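PDB 5I0F: glycoside hydrolase family 31 from Trueperella pyogenes, which degrades cycloalternan, a cyclic alpha-glucan, by the retaining mechanism of its family, through a covalent glycosyl-enzyme intermediate. Local coordinates for residues Thr3-Arg7 against Asp18-Ala23. Sequence-based numbering, arbitrary orientation.
Sequences THRPR and DQLYPA
Arg5 holds Asp18 through both backbone and side chain. In the salt bridge NE and NH2 of Arg5 share a single carboxylate oxygen, Asp18 OD2, at 2.9 and 3.1 Å respectively, both from its syn side. The carboxylate lies at the guanidinium edge, the two planes turned 69° apart. A bend at chi3 (-67°) brings this edge round to the acid, whose other oxygen, OD1, is hydrogen-bonded to Ser16 OG. Arg7 extends to salt bridges with Glu10 and Asp476.

Two backbone hydrogen bonds tie the segments together: Arg5 N gives to Asp18 O (2.8 Å) and Leu20 N to Pro6 O (3.1 Å). Between them Gln19 CA makes a CH...O contact with Arg5 O at 3.2 Å. The Gln19 side chain bonds within its own segment, NE2 giving to O of the following residue, Leu20, at 3.0 Å.

Apolar contact is modest. Leu20 CD2 meets the rim of the His4 ring, 4.0 Å from CE1, while that buried ring is hydrogen-bonded to Gly34 O through ND1 and to Tyr107 OH through NE2.

Strands 2-3 and 20-21 pair antiparallel, one after the other, with strand 31-37 in the sheet of the N-terminal beta domain.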
# COMPACT_ATOMS: atom_id res chain seq x y z
N THR A 3 -0.22 30.06 -13.14
CA THR A 3 -0.82 28.75 -13.00
C THR A 3 -1.78 28.73 -11.81
O THR A 3 -1.41 29.08 -10.68
CB THR A 3 0.26 27.66 -12.82
OG1 THR A 3 1.12 27.68 -13.96
CG2 THR A 3 -0.34 26.26 -12.68
N HIS A 4 -3.01 28.33 -12.08
CA HIS A 4 -3.97 28.03 -11.04
C HIS A 4 -4.70 26.76 -11.44
O HIS A 4 -5.22 26.67 -12.54
CB HIS A 4 -4.97 29.17 -10.87
CG HIS A 4 -6.06 28.86 -9.90
ND1 HIS A 4 -5.87 28.91 -8.54
CD2 HIS A 4 -7.34 28.48 -10.09
CE1 HIS A 4 -7.00 28.61 -7.93
NE2 HIS A 4 -7.91 28.34 -8.85
N ARG A 5 -4.68 25.78 -10.55
CA ARG A 5 -5.44 24.54 -10.71
C ARG A 5 -6.29 24.41 -9.46
O ARG A 5 -5.74 24.23 -8.38
CB ARG A 5 -4.51 23.33 -10.78
CG ARG A 5 -3.63 23.24 -12.02
CD ARG A 5 -2.73 22.00 -11.95
NE ARG A 5 -1.73 22.11 -10.89
CZ ARG A 5 -0.78 21.21 -10.63
NH1 ARG A 5 -0.68 20.09 -11.34
NH2 ARG A 5 0.08 21.43 -9.64
N PRO A 6 -7.62 24.53 -9.57
CA PRO A 6 -8.47 24.54 -8.38
C PRO A 6 -8.21 23.40 -7.38
O PRO A 6 -8.30 23.60 -6.18
CB PRO A 6 -9.88 24.40 -8.98
CG PRO A 6 -9.78 25.02 -10.31
CD PRO A 6 -8.42 24.65 -10.81
N ARG A 7 -7.90 22.21 -7.88
CA ARG A 7 -7.62 21.06 -7.01
C ARG A 7 -6.14 20.82 -6.75
O ARG A 7 -5.79 19.94 -5.96
CB ARG A 7 -8.26 19.80 -7.58
CG ARG A 7 -9.78 19.78 -7.51
CD ARG A 7 -10.36 18.58 -8.25
NE ARG A 7 -10.70 18.99 -9.60
CZ ARG A 7 -10.02 18.74 -10.72
NH1 ARG A 7 -8.92 18.00 -10.73
NH2 ARG A 7 -10.48 19.22 -11.87
N ASP A 18 -0.90 26.45 -5.86
CA ASP A 18 -1.67 26.96 -7.00
C ASP A 18 -3.17 26.57 -6.96
O ASP A 18 -3.82 26.55 -8.00
CB ASP A 18 -1.03 26.43 -8.31
CG ASP A 18 -1.04 24.91 -8.40
OD1 ASP A 18 -1.41 24.23 -7.40
OD2 ASP A 18 -0.69 24.38 -9.48
N GLN A 19 -3.70 26.28 -5.77
CA GLN A 19 -5.05 25.71 -5.64
C GLN A 19 -5.98 26.50 -4.74
O GLN A 19 -5.57 27.45 -4.08
CB GLN A 19 -4.99 24.26 -5.17
CG GLN A 19 -4.51 24.03 -3.75
CD GLN A 19 -4.66 22.57 -3.37
OE1 GLN A 19 -3.75 21.75 -3.58
NE2 GLN A 19 -5.84 22.21 -2.90
N LEU A 20 -7.25 26.10 -4.76
CA LEU A 20 -8.21 26.48 -3.73
C LEU A 20 -8.11 25.54 -2.51
O LEU A 20 -7.90 24.34 -2.68
CB LEU A 20 -9.62 26.39 -4.27
CG LEU A 20 -9.98 27.31 -5.44
CD1 LEU A 20 -11.43 27.07 -5.83
CD2 LEU A 20 -9.75 28.75 -5.05
N TYR A 21 -8.30 26.10 -1.32
CA TYR A 21 -8.41 25.30 -0.08
C TYR A 21 -9.55 25.84 0.80
O TYR A 21 -9.44 26.97 1.29
CB TYR A 21 -7.11 25.28 0.72
CG TYR A 21 -7.22 24.32 1.89
CD1 TYR A 21 -7.32 22.95 1.66
CD2 TYR A 21 -7.35 24.78 3.20
CE1 TYR A 21 -7.47 22.05 2.71
CE2 TYR A 21 -7.50 23.88 4.26
CZ TYR A 21 -7.55 22.52 4.01
OH TYR A 21 -7.70 21.61 5.03
N PRO A 22 -10.62 25.08 1.02
CA PRO A 22 -10.83 23.73 0.50
C PRO A 22 -11.01 23.68 -1.02
O PRO A 22 -11.44 24.66 -1.62
CB PRO A 22 -12.10 23.25 1.22
CG PRO A 22 -12.78 24.48 1.69
CD PRO A 22 -11.70 25.48 1.95
N ALA A 23 -10.67 22.54 -1.61
CA ALA A 23 -10.68 22.39 -3.07
C ALA A 23 -12.10 22.45 -3.61
O ALA A 23 -12.27 22.87 -4.74
CB ALA A 23 -10.02 21.08 -3.49